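Local coordinates for protein succinate dehydrogenase subunit A (Mycolicibacterium smegmatis, PDB 7D6V) that probably oxidises succinate to fumarate as the FAD-bearing subunit of a membrane-bound succinate dehydrogenase, passing the electrons on toward quinone, at residues Glu29-Arg33 and Ala444-Arg448; Leu484-Leu488 and Met540-Leu544; Asn493-Gly497 and Glu507-Arg511. One frame throughout, in Å; residues are numbered along the deposited sequence.

Contact 1: Glu29-Arg33 and Ala444-Arg448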
loop_
_atom_site.group_PDB
_atom_site.type_symbol
_atom_site.label_atom_id
_atom_site.label_comp_id
_atom_site.label_asym_id
_atom_site.label_seq_id
_atom_site.Cartn_x
_atom_site.Cartn_y
_atom_site.Cartn_z
ATOM N N GLU A 29 12.854 19.829 -14.280
ATOM C CA GLU A 29 12.324 20.450 -15.490
ATOM C C GLU A 29 13.006 21.782 -15.766
ATOM O O GLU A 29 13.318 22.101 -16.919
ATOM C CB GLU A 29 10.813 20.643 -15.378
ATOM C CG GLU A 29 10.012 19.352 -15.322
ATOM C CD GLU A 29 10.072 18.552 -16.607
ATOM O OE1 GLU A 29 10.184 19.163 -17.690
ATOM O OE2 GLU A 29 10.003 17.308 -16.529
ATOM N N ARG A 30 13.245 22.579 -14.723
ATOM C CA ARG A 30 13.953 23.838 -14.932
ATOM C C ARG A 30 15.427 23.631 -15.250
ATOM O O ARG A 30 16.091 24.571 -15.697
ATOM C CB ARG A 30 13.802 24.740 -13.711
ATOM C CG ARG A 30 12.361 25.006 -13.326
ATOM C CD ARG A 30 11.794 26.214 -14.057
ATOM N NE ARG A 30 11.608 25.987 -15.490
ATOM C CZ ARG A 30 10.708 25.161 -16.018
ATOM N NH1 ARG A 30 9.892 24.465 -15.240
ATOM N NH2 ARG A 30 10.624 25.030 -17.334
ATOM N N GLY A 31 15.959 22.443 -14.997
ATOM C CA GLY A 31 17.308 22.098 -15.392
ATOM C C GLY A 31 18.258 22.279 -14.233
ATOM O O GLY A 31 18.796 23.369 -14.027
ATOM N N LEU A 32 18.519 21.197 -13.509
ATOM C CA LEU A 32 19.214 21.244 -12.233
ATOM C C LEU A 32 19.632 19.833 -11.873
ATOM O O LEU A 32 18.985 18.863 -12.273
ATOM C CB LEU A 32 18.332 21.818 -11.116
ATOM C CG LEU A 32 18.108 23.320 -10.954
ATOM C CD1 LEU A 32 17.372 23.598 -9.658
ATOM C CD2 LEU A 32 19.420 24.057 -10.976
ATOM N N ARG A 33 20.715 19.730 -11.114
ATOM C CA ARG A 33 21.094 18.474 -10.486
ATOM C C ARG A 33 20.450 18.418 -9.109
ATOM O O ARG A 33 20.756 19.243 -8.243
ATOM C CB ARG A 33 22.611 18.349 -10.386
ATOM C CG ARG A 33 23.335 18.588 -11.690
ATOM C CD ARG A 33 24.755 18.073 -11.613
ATOM N NE ARG A 33 24.796 16.653 -11.279
ATOM C CZ ARG A 33 25.422 16.151 -10.220
ATOM N NH1 ARG A 33 25.409 14.845 -10.000
ATOM N NH2 ARG A 33 26.064 16.954 -9.385
ATOM N N ALA A 444 14.932 26.826 -8.109
ATOM C CA ALA A 444 15.599 26.998 -9.396
ATOM C C ALA A 444 15.892 28.467 -9.680
ATOM O O ALA A 444 16.985 28.813 -10.150
ATOM C CB ALA A 444 14.750 26.392 -10.511
ATOM N N ASP A 445 14.929 29.349 -9.400
ATOM C CA ASP A 445 15.153 30.778 -9.593
ATOM C C ASP A 445 16.284 31.286 -8.709
ATOM O O ASP A 445 17.133 32.066 -9.160
ATOM C CB ASP A 445 13.871 31.556 -9.306
ATOM C CG ASP A 445 12.831 31.387 -10.387
ATOM O OD1 ASP A 445 13.144 30.785 -11.435
ATOM O OD2 ASP A 445 11.695 31.861 -10.188
ATOM N N TYR A 446 16.308 30.859 -7.445
ATOM C CA TYR A 446 17.356 31.302 -6.533
ATOM C C TYR A 446 18.727 30.838 -7.006
ATOM O O TYR A 446 19.698 31.601 -6.957
ATOM C CB TYR A 446 17.065 30.793 -5.121
ATOM C CG TYR A 446 18.162 31.060 -4.118
ATOM C CD1 TYR A 446 19.072 30.072 -3.775
ATOM C CD2 TYR A 446 18.281 32.299 -3.509
ATOM C CE1 TYR A 446 20.073 30.315 -2.861
ATOM C CE2 TYR A 446 19.278 32.549 -2.594
ATOM C CZ TYR A 446 20.169 31.555 -2.272
ATOM O OH TYR A 446 21.163 31.808 -1.358
ATOM N N VAL A 447 18.823 29.593 -7.474
ATOM C CA VAL A 447 20.113 29.064 -7.908
ATOM C C VAL A 447 20.589 29.765 -9.176
ATOM O O VAL A 447 21.778 30.071 -9.319
ATOM C CB VAL A 447 20.026 27.539 -8.091
ATOM C CG1 VAL A 447 21.267 27.012 -8.782
ATOM C CG2 VAL A 447 19.849 26.868 -6.744
ATOM N N ARG A 448 19.677 30.042 -10.112
ATOM C CA ARG A 448 20.069 30.776 -11.314
ATOM C C ARG A 448 20.427 32.229 -11.028
ATOM O O ARG A 448 21.251 32.806 -11.745
ATOM C CB ARG A 448 18.971 30.691 -12.370
ATOM C CG ARG A 448 18.739 29.288 -12.882
ATOM C CD ARG A 448 19.956 28.884 -13.708
ATOM N NE ARG A 448 19.825 27.586 -14.362
ATOM C CZ ARG A 448 20.218 26.437 -13.828
ATOM N NH1 ARG A 448 20.058 25.304 -14.498
ATOM N NH2 ARG A 448 20.807 26.426 -12.642
#
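Arg30 and Ala444 meet through their first side-chain carbons, with Arg30 CB 3.7 Å from Ala444 CB. Followed outward, the arginine soon leaves the contact. CG is still 3.9 Å from Ala444 CB, but bends at chi2 and chi3 (-88° and 69°) then carry CD and the guanidinium back along their own helix, where NH1 forms a long, weak ion pair with Glu26. Only the aliphatic root of this exposed residue therefore packs across.

Leu32 spans one turn of the helix, from Ala444 to Val447. Its CG lies beside the backbone N (chi1 -79°), which aims the fork at the helix: CD1 rests 3.8 Å from Ala444 CA, and CD2 meets Val447 CG1 at 4.1 Å. The guanidinium end of Arg448 also comes near CD2, but its modelled place is doubtful. Gly31, with positive phi, ends the helix and lets the chain swing toward the sheet.

Helix 18-30 is the connection of a beta-alpha-beta crossover between the adjacent parallel strands 11-14 and 34-37, the opening unit of a Rossmann-type FAD domain. Against its exit packs the C-terminal end of helix 427-448, a helix that begins among residues of the FAD pocket.

Contact 2: Leu484-Leu488 and Met540-Leu544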
loop_
_atom_site.group_PDB
_atom_site.type_symbol
_atom_site.label_atom_id
_atom_site.label_comp_id
_atom_site.label_asym_id
_atom_site.label_seq_id
_atom_site.Cartn_x
_atom_site.Cartn_y
_atom_site.Cartn_z
ATOM N N LEU A 484 12.987 8.134 27.669
ATOM C CA LEU A 484 12.818 9.574 27.506
ATOM C C LEU A 484 11.733 9.885 26.485
ATOM O O LEU A 484 10.920 10.796 26.686
ATOM C CB LEU A 484 14.140 10.212 27.080
ATOM C CG LEU A 484 15.201 10.515 28.138
ATOM C CD1 LEU A 484 16.529 10.813 27.468
ATOM C CD2 LEU A 484 14.790 11.665 29.022
ATOM N N HIS A 485 11.714 9.141 25.376
ATOM C CA HIS A 485 10.697 9.358 24.356
ATOM C C HIS A 485 9.301 9.093 24.903
ATOM O O HIS A 485 8.366 9.859 24.641
ATOM C CB HIS A 485 10.976 8.472 23.144
ATOM C CG HIS A 485 10.025 8.685 22.010
ATOM N ND1 HIS A 485 9.670 7.679 21.138
ATOM C CD2 HIS A 485 9.356 9.789 21.603
ATOM C CE1 HIS A 485 8.825 8.154 20.243
ATOM N NE2 HIS A 485 8.618 9.432 20.503
ATOM N N ALA A 486 9.141 8.009 25.666
ATOM C CA ALA A 486 7.841 7.699 26.250
ATOM C C ALA A 486 7.406 8.775 27.236
ATOM O O ALA A 486 6.228 9.152 27.273
ATOM C CB ALA A 486 7.884 6.333 26.929
ATOM N N GLU A 487 8.338 9.277 28.050
ATOM C CA GLU A 487 7.984 10.332 28.996
ATOM C C GLU A 487 7.559 11.603 28.272
ATOM O O GLU A 487 6.579 12.252 28.662
ATOM C CB GLU A 487 9.151 10.609 29.939
ATOM C CG GLU A 487 9.491 9.437 30.835
ATOM C CD GLU A 487 10.453 9.808 31.939
ATOM O OE1 GLU A 487 10.743 11.010 32.095
ATOM O OE2 GLU A 487 10.918 8.895 32.654
ATOM N N LEU A 488 8.276 11.969 27.205
ATOM C CA LEU A 488 7.876 13.127 26.413
ATOM C C LEU A 488 6.493 12.935 25.814
ATOM O O LEU A 488 5.666 13.855 25.826
ATOM C CB LEU A 488 8.894 13.391 25.306
ATOM C CG LEU A 488 8.441 14.404 24.252
ATOM C CD1 LEU A 488 8.470 15.809 24.813
ATOM C CD2 LEU A 488 9.291 14.312 23.002
ATOM N N MET A 540 15.339 12.752 19.171
ATOM C CA MET A 540 14.767 13.303 20.392
ATOM C C MET A 540 15.048 14.793 20.541
ATOM O O MET A 540 14.240 15.512 21.132
ATOM C CB MET A 540 15.294 12.538 21.603
ATOM C CG MET A 540 14.366 11.438 22.097
ATOM S SD MET A 540 12.695 12.015 22.430
ATOM C CE MET A 540 12.931 12.804 24.017
ATOM N N ARG A 541 16.173 15.285 20.013
ATOM C CA ARG A 541 16.469 16.709 20.149
ATOM C C ARG A 541 15.516 17.557 19.309
ATOM O O ARG A 541 15.018 18.594 19.772
ATOM C CB ARG A 541 17.936 16.976 19.792
ATOM C CG ARG A 541 18.279 16.920 18.313
ATOM C CD ARG A 541 19.777 17.001 18.075
ATOM N NE ARG A 541 20.307 18.352 18.234
ATOM C CZ ARG A 541 20.905 19.040 17.266
ATOM N NH1 ARG A 541 21.048 18.508 16.062
ATOM N NH2 ARG A 541 21.363 20.259 17.503
ATOM N N ASN A 542 15.219 17.110 18.085
ATOM C CA ASN A 542 14.218 17.785 17.271
ATOM C C ASN A 542 12.850 17.720 17.930
ATOM O O ASN A 542 12.107 18.710 17.937
ATOM C CB ASN A 542 14.162 17.160 15.879
ATOM C CG ASN A 542 15.526 17.026 15.249
ATOM O OD1 ASN A 542 16.365 17.916 15.366
ATOM N ND2 ASN A 542 15.758 15.909 14.578
ATOM N N MET A 543 12.501 16.559 18.488
ATOM C CA MET A 543 11.205 16.433 19.145
ATOM C C MET A 543 11.095 17.374 20.339
ATOM O O MET A 543 10.051 18.003 20.545
ATOM C CB MET A 543 10.963 14.984 19.562
ATOM C CG MET A 543 10.294 14.154 18.484
ATOM S SD MET A 543 9.797 12.513 19.023
ATOM C CE MET A 543 11.320 11.605 18.800
ATOM N N LEU A 544 12.164 17.496 21.127
ATOM C CA LEU A 544 12.142 18.392 22.280
ATOM C C LEU A 544 12.005 19.847 21.852
ATOM O O LEU A 544 11.235 20.607 22.456
ATOM C CB LEU A 544 13.404 18.198 23.118
ATOM C CG LEU A 544 13.501 16.913 23.943
ATOM C CD1 LEU A 544 14.910 16.725 24.480
ATOM C CD2 LEU A 544 12.494 16.920 25.075
#
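His485 and Met543 face each other across two of the three long helices that pack together in the fumarate reductase flavoprotein C-terminal region. The segments of helices 481-495 and 532-556 run nearly parallel, at 17°, with 11.2 Å between their axes.

The sulfur-aromatic interactions come from both methionines. The side chains of Met543 and His485 cross at about a right angle, with Met543 SD 4.3 Å from the imidazole centroid; Met540 SD is farther, at 4.9 Å, and both sulfurs approach obliquely. The ring reaches this place because His485 CG is anti to the backbone N (chi1 -177°). NE2 is hydrogen-bonded to the carbonyl O of Lys214, probably limiting ring rotation.

The apolar interactions centre on Leu488. CD2 sits 3.9 Å from Met543 CB and also touches Met540 CE, while CD1 meets Leu544 CD2. Leu515 of helix 502-518 touches Leu484, Leu488 and Leu544, so the third helix closes the core. The side chain of Met543 is about 11 Å from the bound FAD.

Met540, bent at both chi2 and chi3, folds its end against the opposite backbone: SD lies 3.8 Å from His485 CA, and CE 3.9 Å from Leu484 O.

Contact 3: Asn493-Gly497 and Glu507-Arg511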
loop_
_atom_site.group_PDB
_atom_site.type_symbol
_atom_site.label_atom_id
_atom_site.label_comp_id
_atom_site.label_asym_id
_atom_site.label_seq_id
_atom_site.Cartn_x
_atom_site.Cartn_y
_atom_site.Cartn_z
ATOM N N ASN A 493 0.880 14.449 25.526
ATOM C CA ASN A 493 -0.507 14.011 25.422
ATOM C C ASN A 493 -1.343 14.544 26.579
ATOM O O ASN A 493 -2.486 14.971 26.382
ATOM C CB ASN A 493 -0.572 12.487 25.372
ATOM C CG ASN A 493 -1.774 11.982 24.607
ATOM O OD1 ASN A 493 -1.841 12.102 23.385
ATOM N ND2 ASN A 493 -2.732 11.413 25.324
ATOM N N ASP A 494 -0.795 14.522 27.794
ATOM C CA ASP A 494 -1.566 14.947 28.958
ATOM C C ASP A 494 -1.778 16.455 28.976
ATOM O O ASP A 494 -2.901 16.929 29.174
ATOM C CB ASP A 494 -0.869 14.494 30.241
ATOM C CG ASP A 494 -0.881 12.994 30.411
ATOM O OD1 ASP A 494 -1.223 12.285 29.443
ATOM O OD2 ASP A 494 -0.545 12.521 31.514
ATOM N N LEU A 495 -0.713 17.230 28.773
ATOM C CA LEU A 495 -0.764 18.652 29.078
ATOM C C LEU A 495 -0.906 19.545 27.853
ATOM O O LEU A 495 -1.205 20.732 28.009
ATOM C CB LEU A 495 0.480 19.059 29.876
ATOM C CG LEU A 495 0.787 18.134 31.058
ATOM C CD1 LEU A 495 2.099 18.494 31.717
ATOM C CD2 LEU A 495 -0.339 18.164 32.073
ATOM N N VAL A 496 -0.701 19.023 26.648
ATOM C CA VAL A 496 -0.955 19.766 25.414
ATOM C C VAL A 496 -1.844 18.866 24.559
ATOM O O VAL A 496 -1.359 18.074 23.748
ATOM C CB VAL A 496 0.333 20.143 24.677
ATOM C CG1 VAL A 496 0.019 20.824 23.360
ATOM C CG2 VAL A 496 1.212 21.026 25.546
ATOM N N GLY A 497 -3.154 19.001 24.715
ATOM C CA GLY A 497 -4.103 18.130 24.063
ATOM C C GLY A 497 -5.137 18.932 23.302
ATOM O O GLY A 497 -4.863 20.021 22.804
ATOM N N GLU A 507 3.045 23.623 33.447
ATOM C CA GLU A 507 3.667 22.406 33.958
ATOM C C GLU A 507 4.360 21.631 32.843
ATOM O O GLU A 507 5.422 21.038 33.057
ATOM C CB GLU A 507 2.616 21.540 34.648
ATOM C CG GLU A 507 3.120 20.193 35.121
ATOM C CD GLU A 507 1.989 19.259 35.497
ATOM O OE1 GLU A 507 0.820 19.695 35.451
ATOM O OE2 GLU A 507 2.267 18.089 35.834
ATOM N N ALA A 508 3.771 21.626 31.645
ATOM C CA ALA A 508 4.406 20.968 30.510
ATOM C C ALA A 508 5.738 21.618 30.174
ATOM O O ALA A 508 6.723 20.924 29.912
ATOM C CB ALA A 508 3.478 20.997 29.297
ATOM N N LEU A 509 5.790 22.950 30.179
ATOM C CA LEU A 509 7.060 23.634 29.949
ATOM C C LEU A 509 8.063 23.324 31.055
ATOM O O LEU A 509 9.252 23.082 30.788
ATOM C CB LEU A 509 6.828 25.141 29.838
ATOM C CG LEU A 509 6.242 25.633 28.513
ATOM C CD1 LEU A 509 5.786 27.071 28.632
ATOM C CD2 LEU A 509 7.250 25.482 27.392
ATOM N N ASP A 510 7.597 23.317 32.306
ATOM C CA ASP A 510 8.488 23.064 33.434
ATOM C C ASP A 510 9.105 21.676 33.353
ATOM O O ASP A 510 10.296 21.504 33.635
ATOM C CB ASP A 510 7.730 23.235 34.749
ATOM C CG ASP A 510 7.287 24.663 34.984
ATOM O OD1 ASP A 510 7.816 25.569 34.304
ATOM O OD2 ASP A 510 6.408 24.882 35.843
ATOM N N ARG A 511 8.317 20.669 32.976
ATOM C CA ARG A 511 8.881 19.332 32.867
ATOM C C ARG A 511 9.592 19.101 31.540
ATOM O O ARG A 511 10.429 18.199 31.456
ATOM C CB ARG A 511 7.804 18.267 33.087
ATOM C CG ARG A 511 6.656 18.288 32.118
ATOM C CD ARG A 511 5.780 17.063 32.320
ATOM N NE ARG A 511 5.176 17.011 33.649
ATOM C CZ ARG A 511 4.130 16.252 33.965
ATOM N NH1 ARG A 511 3.567 15.477 33.049
ATOM N NH2 ARG A 511 3.645 16.265 35.197
#
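Arg511 N donates to Glu507 O at 2.9 Å, the helical bond that sets these two residues one turn apart, and both side chains then close around Leu495 of the facing segment. Their charged ends form a salt bridge between Arg511 NH2 and Glu507 OE2, although those atoms are modelled too close together for its length to be trusted.

Leu495 does most of the work across the contact. Its CB lies 3.6 Å from Ala508 CB, a close approach possible because alanine is small. CD1 then reaches the backbone, 3.6 Å from Ala508 N, and lies over one face of the Arg511 guanidinium, 3.5 Å above the plane and offset toward the rim. Both methyls meet the glutamate: CD1 lies 3.9 Å from Glu507 CD, and CD2 is just as near Glu507 OE1. Leu495 and Glu507 cross at about a right angle, the acidic chain being extended beyond CG.

The arginine arrives by a different route. Its CG stands between the backbone N and the carbonyl carbon (chi1 60°), and a bend at chi3 (62°) turns the guanidinium back toward Glu507. Asp494 OD2, 5.3 Å from Arg511 NH1, is too distant to bond but may add to the favourable field.

Val496, the first residue to leave helical geometry, adds a looser apolar touch from CG2 to Ala508 CB at 4.4 Å. The contact joins the C-terminal end of helix 481-495 to helix 502-518, which runs back roughly antiparallel after a short connection containing strand 499-500. Helix 532-556 packs alongside both, its Val550 touching Val496 and its Ala551 and Lys552 touching Leu509.

Contact 1 comes first along the chain and joins the end of helix 18-30, in the FAD-binding fold, to that of helix 427-448. It is complete before contact 2 opens, and their centres are 37 Å apart. Contact 3, with its centre about 44 Å from that of contact 1 and across the chain's centre, is formed by residues between the two segments of contact 2. Contacts 2 and 3 share helix 481-495, with centres 13 Å apart. One ties this helix to its nearly parallel partner 532-556, the other ties its end to the returning helix 502-518. Both thus belong to one packed group of helices, whereas contact 1 lies at the end of a crossover helix in the nucleotide-binding fold.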